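Local structure of AxyAgu115A (Amphibacillus xylanus NBRC 15112, 6NPS) at residues N578-K583 and L613-E618; G589-A594 and K604-V609. The protein is a family GH115 alpha-glucuronidase that probably hydrolyses the bonds holding glucuronic acid side groups to the backbone of arabinoglucuronoxylan. The protein carries 3 engineered substitutions. All coordinates share one frame; numbering follows the deposited sequence. Where two conformers were deposited one is given.

Contact 1. Residues N578-K583 and L613-E618; sequences NLNLQK and LKRDQE
This contact belongs to an antiparallel helical hairpin, in which N580 of helix 564-596 meets R615 and D616 of helix 601-629. N580 and D616 are the closest pair along the backbones, with 6.9 Å from N580 CA to D616 CA. The two helices are joined here mainly through the amide of N580. Its CG is anti to the backbone N (chi1 178°), which directs the amide toward helix 601-629. The two ends of the amide meet different things. N580 OD1 lies against the aliphatic root of R615, 3.8 Å from R615 CG. R615 was modelled in two conformers, so this contact is described for one of them. N580 ND2 lies 3.5 Å from D616 N, but both are donors. The N-H groups of N580 are used elsewhere: ND2 donates to the carbonyl of C612, one turn before D616. ND2 also donates to a water. With a leucine in its place, the C612 carbonyl and the water would probably lose this donor, and the polar tie between the two helices would be broken. D616 OD1 is hydrogen-bonded to NE2 of H639. On the outer side of helix 601-629, L613 packs on L659 of the second subunit. On the far side of helix 564-596, L579 packs on helices 500-519 and 537-558. The N580 amide and D616 carboxylate planes are 16° apart, and the water spans them as a further partner of D616 OD1, accepting from N580 ND2 at 3.3 Å and donating to D616 OD1 at 2.8 Å.

Contact 2. Residues G589-A594 and K604-V609; sequences GKNKYA and KLAEQV
The side-chain amide of N591 has A606 over one face. The methyl A606 CB sits above the nitrogen end of the group, 3.6 Å from N591 ND2. The backbone A606 N lies over the same face, 3.7 Å from N591 ND2. The N-H groups of the amide point elsewhere: ND2 donates to the carbonyls of S656 and A602. These bonds hold the amide flat against the start of helix 601-629 and connect it to strand 655-657. A second flat group is the peptide joining K590 to N591. L605 CD1 lies almost squarely over its face, 3.7 Å from K590 C and 3.8 Å from N591 N. The same methyl touches the root of the lysine, with L605 CD1 3.8 Å from K590 CB. L605 CG is anti to its own carbonyl carbon (chi1 -71°), and from there the chain reaches across to helix 564-596. A594, one turn beyond K590, adds a looser apolar contact to this methyl. The backbones come close: N591 CA and L605 CA are 5.2 Å apart, and N591 CB meets L605 CB at 3.8 Å. Beyond its CB, K590 turns to other partners. Its NZ forms a salt bridge with D539 and a hydrogen bond with a bound glycerol, probably from the crystallisation liquor. A606 also packs on L655 and Y657. The axes of the two short segments approach to 8.6 Å, and their directions differ by 154°. This is the geometry of an antiparallel helical hairpin close to its turn, with a small alanine and a leucine methyl fitted against the partner helix.

Both contacts join the same two helices. From the N terminus, the chain runs through the parallel strands of the TIM-barrel fold, 170-174 to 446-450, and later enters helix 564-596. It meets residues 578-583 first and 589-594 next. After a short turn it comes back along helix 601-629, through 604-609 and then 613-618. Contact 2 closes the inner loop, with nine residues between its segments. Contact 1 closes the outer loop of 29 residues, so contact 2 is nested inside it and nothing crosses. Their centres lie 15 Å apart along the hairpin. Contact 2 ties the turn end to strand 655-657, while contact 1 lies further back, between helices 500-519 and 537-558 and the second subunit.

Contact 1. Residues N578-K583 and L613-E618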
ATOM      1  N   ASN A 578       7.070  -8.091 -25.183  1.00 25.67           N
ATOM      2  CA  ASN A 578       6.091  -8.588 -24.223  1.00 25.14           C
ATOM      3  C   ASN A 578       6.764  -9.130 -22.966  1.00 25.74           C
ATOM      4  O   ASN A 578       6.343  -8.851 -21.837  1.00 29.27           O
ATOM      5  CB  ASN A 578       5.282  -9.718 -24.863  1.00 29.13           C
ATOM      6  CG  ASN A 578       3.972  -9.234 -25.470  1.00 32.85           C
ATOM      7  OD1 ASN A 578       3.150  -8.611 -24.791  1.00 32.98           O
ATOM      8  ND2 ASN A 578       3.779  -9.521 -26.769  1.00 32.35           N
ATOM      9  N   LEU A 579       7.777  -9.964 -23.147  1.00 25.78           N
ATOM     10  CA  LEU A 579       8.275 -10.690 -21.989  1.00 28.89           C
ATOM     11  C   LEU A 579       9.186  -9.835 -21.120  1.00 28.39           C
ATOM     12  O   LEU A 579       9.233 -10.044 -19.901  1.00 26.03           O
ATOM     13  CB  LEU A 579       9.004 -11.955 -22.433  1.00 30.08           C
ATOM     14  CG  LEU A 579       8.057 -12.960 -23.103  1.00 33.61           C
ATOM     15  CD1 LEU A 579       8.777 -14.262 -23.211  1.00 30.97           C
ATOM     16  CD2 LEU A 579       6.772 -13.161 -22.315  1.00 31.96           C
ATOM     17  N   ASN A 580       9.937  -8.901 -21.709  1.00 28.21           N
ATOM     18  CA  ASN A 580      10.676  -7.952 -20.876  1.00 30.27           C
ATOM     19  C   ASN A 580       9.722  -7.137 -20.002  1.00 32.55           C
ATOM     20  O   ASN A 580      10.001  -6.869 -18.819  1.00 27.83           O
ATOM     21  CB  ASN A 580      11.518  -7.039 -21.750  1.00 27.80           C
ATOM     22  CG  ASN A 580      12.276  -5.983 -20.935  1.00 28.83           C
ATOM     23  OD1 ASN A 580      13.240  -6.307 -20.257  1.00 31.20           O
ATOM     24  ND2 ASN A 580      11.834  -4.743 -20.995  1.00 26.98           N
ATOM     25  N   LEU A 581       8.565  -6.764 -20.558  1.00 28.13           N
ATOM     26  CA  LEU A 581       7.601  -5.995 -19.771  1.00 28.19           C
ATOM     27  C   LEU A 581       7.007  -6.835 -18.638  1.00 27.83           C
ATOM     28  O   LEU A 581       6.821  -6.329 -17.519  1.00 29.12           O
ATOM     29  CB  LEU A 581       6.472  -5.520 -20.685  1.00 26.41           C
ATOM     30  CG  LEU A 581       5.409  -4.670 -19.973  1.00 35.94           C
ATOM     31  CD1 LEU A 581       4.898  -3.695 -21.021  1.00 39.10           C
ATOM     32  CD2 LEU A 581       4.239  -5.540 -19.501  1.00 32.43           C
ATOM     33  N   GLN A 582       6.643  -8.099 -18.920  1.00 26.37           N
ATOM     34  CA  GLN A 582       6.158  -8.988 -17.860  1.00 28.40           C
ATOM     35  C   GLN A 582       7.221  -9.131 -16.763  1.00 28.99           C
ATOM     36  O   GLN A 582       6.932  -8.985 -15.572  1.00 25.34           O
ATOM     37  CB  GLN A 582       5.808 -10.362 -18.422  1.00 26.87           C
ATOM     38  CG  GLN A 582       4.746 -10.375 -19.500  1.00 29.46           C
ATOM     39  CD  GLN A 582       3.352 -10.442 -18.924  1.00 33.73           C
ATOM     40  OE1 GLN A 582       3.151 -10.987 -17.838  1.00 35.20           O
ATOM     41  NE2 GLN A 582       2.379  -9.878 -19.638  1.00 32.28           N
ATOM     42  N   LYS A 583       8.467  -9.382 -17.168  1.00 28.58           N
ATOM     43  CA  LYS A 583       9.556  -9.574 -16.212  1.00 28.94           C
ATOM     44  C   LYS A 583       9.734  -8.357 -15.322  1.00 30.94           C
ATOM     45  O   LYS A 583       9.941  -8.482 -14.106  1.00 30.33           O
ATOM     46  CB  LYS A 583      10.831  -9.864 -16.980  1.00 26.96           C
ATOM     47  CG  LYS A 583      12.115  -9.938 -16.149  1.00 31.00           C
ATOM     48  CD  LYS A 583      13.271 -10.254 -17.120  1.00 35.42           C
ATOM     49  CE  LYS A 583      14.650 -10.252 -16.450  1.00 41.30           C
ATOM     50  NZ  LYS A 583      15.662 -10.242 -17.584  1.00 45.56           N
ATOM     51  N   LEU A 613      13.175  -1.575 -17.634  1.00 29.87           N
ATOM     52  CA  LEU A 613      12.554  -0.398 -18.230  1.00 33.93           C
ATOM     53  C   LEU A 613      13.448   0.223 -19.306  1.00 37.70           C
ATOM     54  O   LEU A 613      12.963   0.679 -20.353  1.00 33.13           O
ATOM     55  CB  LEU A 613      12.227   0.623 -17.135  1.00 31.76           C
ATOM     56  CG  LEU A 613      11.412   1.808 -17.653  1.00 35.90           C
ATOM     57  CD1 LEU A 613      10.048   1.287 -18.093  1.00 34.66           C
ATOM     58  CD2 LEU A 613      11.244   2.840 -16.566  1.00 34.59           C
ATOM     59  N   LYS A 614      14.750   0.271 -19.054  1.00 34.51           N
ATOM     60  CA  LYS A 614      15.674   0.751 -20.075  1.00 37.72           C
ATOM     61  C   LYS A 614      15.638  -0.129 -21.327  1.00 40.33           C
ATOM     62  O   LYS A 614      15.665   0.378 -22.465  1.00 39.50           O
ATOM     63  CB  LYS A 614      17.079   0.785 -19.493  1.00 36.95           C
ATOM     64  CG  LYS A 614      18.161   1.306 -20.412  1.00 53.19           C
ATOM     65  CD  LYS A 614      19.415   1.617 -19.574  1.00 68.66           C
ATOM     66  CE  LYS A 614      20.693   1.654 -20.421  1.00 78.71           C
ATOM     67  NZ  LYS A 614      21.783   0.745 -19.914  1.00 83.79           N
ATOM     68  N   ARG A 615      15.575  -1.453 -21.146  1.00 38.02           N
ATOM     69  CA  ARG A 615      15.545  -2.338 -22.306  0.50 37.51           C
ATOM     70  C   ARG A 615      14.262  -2.158 -23.116  1.00 35.79           C
ATOM     71  O   ARG A 615      14.279  -2.315 -24.340  1.00 32.84           O
ATOM     72  CB  ARG A 615      15.723  -3.796 -21.852  0.50 38.91           C
ATOM     73  CG  ARG A 615      15.547  -4.829 -22.961  0.50 39.79           C
ATOM     74  CD  ARG A 615      16.853  -5.129 -23.713  0.50 39.43           C
ATOM     75  NE  ARG A 615      16.650  -6.235 -24.642  0.50 38.50           N
ATOM     76  CZ  ARG A 615      16.921  -6.206 -25.943  0.50 34.36           C
ATOM     77  NH1 ARG A 615      17.637  -5.241 -26.469  0.50 38.10           N
ATOM     78  NH2 ARG A 615      16.472  -7.167 -26.712  0.50 40.83           N
ATOM     79  N   ASP A 616      13.149  -1.805 -22.470  1.00 37.66           N
ATOM     80  CA  ASP A 616      11.911  -1.555 -23.213  1.00 40.29           C
ATOM     81  C   ASP A 616      12.075  -0.396 -24.198  1.00 42.14           C
ATOM     82  O   ASP A 616      11.583  -0.450 -25.331  1.00 39.47           O
ATOM     83  CB  ASP A 616      10.756  -1.255 -22.247  1.00 41.67           C
ATOM     84  CG  ASP A 616       9.483  -0.796 -22.983  1.00 46.86           C
ATOM     85  OD1 ASP A 616       8.664  -1.663 -23.370  1.00 43.58           O
ATOM     86  OD2 ASP A 616       9.307   0.431 -23.172  1.00 47.10           O
ATOM     87  N   GLN A 617      12.751   0.664 -23.780  1.00 41.14           N
ATOM     88  CA  GLN A 617      12.934   1.764 -24.697  1.00 48.16           C
ATOM     89  C   GLN A 617      13.963   1.428 -25.768  1.00 41.00           C
ATOM     90  O   GLN A 617      13.843   1.902 -26.904  1.00 35.01           O
ATOM     91  CB  GLN A 617      13.326   3.025 -23.925  1.00 61.83           C
ATOM     92  CG  GLN A 617      12.973   4.305 -24.677  1.00 80.06           C
ATOM     93  CD  GLN A 617      11.694   4.181 -25.524  1.00 92.96           C
ATOM     94  OE1 GLN A 617      10.578   4.276 -25.001  1.00 97.23           O
ATOM     95  NE2 GLN A 617      11.860   3.989 -26.839  1.00 92.55           N
ATOM     96  N   GLU A 618      14.958   0.606 -25.442  1.00 35.76           N
ATOM     97  CA  GLU A 618      15.962   0.252 -26.436  1.00 36.36           C
ATOM     98  C   GLU A 618      15.369  -0.618 -27.525  1.00 36.28           C
ATOM     99  O   GLU A 618      15.673  -0.418 -28.702  1.00 38.78           O
ATOM    100  CB  GLU A 618      17.146  -0.442 -25.786  1.00 45.25           C
ATOM    101  CG  GLU A 618      18.043   0.544 -25.081  1.00 60.73           C
ATOM    102  CD  GLU A 618      19.167  -0.111 -24.309  1.00 72.36           C
ATOM    103  OE1 GLU A 618      19.166  -1.360 -24.200  1.00 74.14           O
ATOM    104  OE2 GLU A 618      20.040   0.631 -23.793  1.00 76.53           O
TER
HETATM  105  O   HOH W   1       9.322  -4.323 -23.079  1.00 31.60           O

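Contact 2. Residues G589-A594 and K604-V609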
ATOM      1  N   GLY A 589       7.232  -6.701  -8.271  1.00 26.93           N
ATOM      2  CA  GLY A 589       6.512  -7.364  -7.190  1.00 27.43           C
ATOM      3  C   GLY A 589       7.442  -7.981  -6.147  1.00 28.87           C
ATOM      4  O   GLY A 589       7.215  -7.833  -4.949  1.00 25.35           O
ATOM      5  N   LYS A 590       8.507  -8.656  -6.583  1.00 27.60           N
ATOM      6  CA  LYS A 590       9.475  -9.185  -5.611  1.00 28.36           C
ATOM      7  C   LYS A 590      10.178  -8.061  -4.862  1.00 29.51           C
ATOM      8  O   LYS A 590      10.379  -8.161  -3.643  1.00 27.58           O
ATOM      9  CB  LYS A 590      10.499 -10.070  -6.311  1.00 28.87           C
ATOM     10  CG  LYS A 590       9.900 -11.355  -6.920  1.00 34.78           C
ATOM     11  CD  LYS A 590      10.989 -12.137  -7.685  1.00 38.49           C
ATOM     12  CE  LYS A 590      12.099 -12.453  -6.760  1.00 43.14           C
ATOM     13  NZ  LYS A 590      12.379 -13.889  -6.867  1.00 49.48           N
ATOM     14  N   ASN A 591      10.507  -6.966  -5.573  1.00 29.76           N
ATOM     15  CA  ASN A 591      11.187  -5.822  -4.967  1.00 30.08           C
ATOM     16  C   ASN A 591      10.346  -5.222  -3.856  1.00 34.35           C
ATOM     17  O   ASN A 591      10.821  -5.006  -2.731  1.00 30.43           O
ATOM     18  CB  ASN A 591      11.480  -4.771  -6.052  1.00 27.72           C
ATOM     19  CG  ASN A 591      11.741  -3.375  -5.472  1.00 29.65           C
ATOM     20  OD1 ASN A 591      10.941  -2.443  -5.680  1.00 32.50           O
ATOM     21  ND2 ASN A 591      12.848  -3.226  -4.722  1.00 28.43           N
ATOM     22  N   LYS A 592       9.088  -4.932  -4.167  1.00 32.03           N
ATOM     23  CA  LYS A 592       8.180  -4.351  -3.192  1.00 35.63           C
ATOM     24  C   LYS A 592       7.992  -5.264  -1.985  1.00 30.79           C
ATOM     25  O   LYS A 592       7.936  -4.794  -0.850  1.00 29.92           O
ATOM     26  CB  LYS A 592       6.840  -4.089  -3.868  1.00 36.62           C
ATOM     27  CG  LYS A 592       5.751  -3.480  -3.007  1.00 47.09           C
ATOM     28  CD  LYS A 592       4.510  -3.207  -3.895  1.00 54.88           C
ATOM     29  CE  LYS A 592       3.305  -2.698  -3.111  1.00 64.95           C
ATOM     30  NZ  LYS A 592       2.333  -3.786  -2.829  1.00 70.48           N
ATOM     31  N   TYR A 593       7.819  -6.565  -2.219  1.00 29.20           N
ATOM     32  CA  TYR A 593       7.559  -7.504  -1.127  1.00 35.93           C
ATOM     33  C   TYR A 593       8.781  -7.628  -0.214  1.00 36.81           C
ATOM     34  O   TYR A 593       8.656  -7.654   1.020  1.00 32.73           O
ATOM     35  CB  TYR A 593       7.172  -8.869  -1.719  1.00 34.94           C
ATOM     36  CG  TYR A 593       6.966  -9.985  -0.710  1.00 37.16           C
ATOM     37  CD1 TYR A 593       5.703 -10.251  -0.177  1.00 41.41           C
ATOM     38  CD2 TYR A 593       8.033 -10.762  -0.282  1.00 37.39           C
ATOM     39  CE1 TYR A 593       5.505 -11.299   0.742  1.00 41.60           C
ATOM     40  CE2 TYR A 593       7.854 -11.802   0.652  1.00 45.82           C
ATOM     41  CZ  TYR A 593       6.582 -12.055   1.158  1.00 46.88           C
ATOM     42  OH  TYR A 593       6.399 -13.071   2.078  1.00 47.94           O
ATOM     43  N   ALA A 594       9.970  -7.741  -0.806  1.00 32.19           N
ATOM     44  CA  ALA A 594      11.185  -7.819   0.002  1.00 30.82           C
ATOM     45  C   ALA A 594      11.419  -6.528   0.767  1.00 27.92           C
ATOM     46  O   ALA A 594      11.904  -6.543   1.917  1.00 29.33           O
ATOM     47  CB  ALA A 594      12.382  -8.120  -0.897  1.00 28.74           C
ATOM     48  N   LYS A 604      18.879  -4.844  -4.936  1.00 32.67           N
ATOM     49  CA  LYS A 604      19.283  -5.428  -6.208  1.00 37.11           C
ATOM     50  C   LYS A 604      18.091  -5.679  -7.125  1.00 31.68           C
ATOM     51  O   LYS A 604      18.215  -5.563  -8.346  1.00 32.31           O
ATOM     52  CB  LYS A 604      20.035  -6.738  -5.956  1.00 47.75           C
ATOM     53  CG  LYS A 604      21.384  -6.766  -6.648  1.00 64.87           C
ATOM     54  CD  LYS A 604      22.380  -5.816  -5.973  1.00 72.21           C
ATOM     55  CE  LYS A 604      22.863  -6.378  -4.635  1.00 80.56           C
ATOM     56  NZ  LYS A 604      23.536  -5.376  -3.740  1.00 85.12           N
ATOM     57  N   LEU A 605      16.935  -6.037  -6.564  1.00 28.73           N
ATOM     58  CA  LEU A 605      15.765  -6.246  -7.406  1.00 28.28           C
ATOM     59  C   LEU A 605      15.317  -4.928  -8.032  1.00 29.68           C
ATOM     60  O   LEU A 605      14.904  -4.895  -9.202  1.00 32.86           O
ATOM     61  CB  LEU A 605      14.638  -6.885  -6.578  1.00 29.72           C
ATOM     62  CG  LEU A 605      14.854  -8.337  -6.174  1.00 32.91           C
ATOM     63  CD1 LEU A 605      13.830  -8.789  -5.104  1.00 32.69           C
ATOM     64  CD2 LEU A 605      14.765  -9.229  -7.405  1.00 34.04           C
ATOM     65  N   ALA A 606      15.446  -3.818  -7.294  1.00 29.12           N
ATOM     66  CA  ALA A 606      15.061  -2.523  -7.863  1.00 30.20           C
ATOM     67  C   ALA A 606      15.917  -2.181  -9.079  1.00 35.54           C
ATOM     68  O   ALA A 606      15.412  -1.647 -10.085  1.00 30.82           O
ATOM     69  CB  ALA A 606      15.189  -1.417  -6.810  1.00 28.04           C
ATOM     70  N   GLU A 607      17.224  -2.428  -8.982  1.00 32.97           N
ATOM     71  CA  GLU A 607      18.109  -2.181 -10.114  1.00 35.16           C
ATOM     72  C   GLU A 607      17.731  -3.061 -11.302  1.00 32.66           C
ATOM     73  O   GLU A 607      17.817  -2.613 -12.451  1.00 35.67           O
ATOM     74  CB  GLU A 607      19.568  -2.410  -9.712  1.00 35.78           C
ATOM     75  CG  GLU A 607      20.020  -1.482  -8.588  1.00 53.78           C
ATOM     76  CD  GLU A 607      19.962   0.013  -8.940  1.00 68.10           C
ATOM     77  OE1 GLU A 607      19.685   0.822  -8.030  1.00 72.42           O
ATOM     78  OE2 GLU A 607      20.202   0.389 -10.110  1.00 74.39           O
ATOM     79  N   GLN A 608      17.272  -4.287 -11.048  1.00 29.66           N
ATOM     80  CA  GLN A 608      16.828  -5.148 -12.149  1.00 29.11           C
ATOM     81  C   GLN A 608      15.554  -4.606 -12.807  1.00 32.82           C
ATOM     82  O   GLN A 608      15.406  -4.684 -14.032  1.00 30.83           O
ATOM     83  CB  GLN A 608      16.643  -6.580 -11.641  1.00 31.17           C
ATOM     84  CG  GLN A 608      18.001  -7.222 -11.373  1.00 36.35           C
ATOM     85  CD  GLN A 608      17.892  -8.574 -10.705  1.00 48.30           C
ATOM     86  OE1 GLN A 608      16.866  -8.913 -10.130  1.00 48.71           O
ATOM     87  NE2 GLN A 608      18.969  -9.358 -10.778  1.00 54.45           N
ATOM     88  N   VAL A 609      14.636  -4.034 -12.018  1.00 32.51           N
ATOM     89  CA  VAL A 609      13.436  -3.426 -12.590  1.00 28.59           C
ATOM     90  C   VAL A 609      13.820  -2.269 -13.494  1.00 30.26           C
ATOM     91  O   VAL A 609      13.351  -2.164 -14.635  1.00 30.81           O
ATOM     92  CB  VAL A 609      12.476  -2.992 -11.468  1.00 28.97           C
ATOM     93  CG1 VAL A 609      11.273  -2.187 -12.065  1.00 29.42           C
ATOM     94  CG2 VAL A 609      11.983  -4.212 -10.664  1.00 29.24           C
TER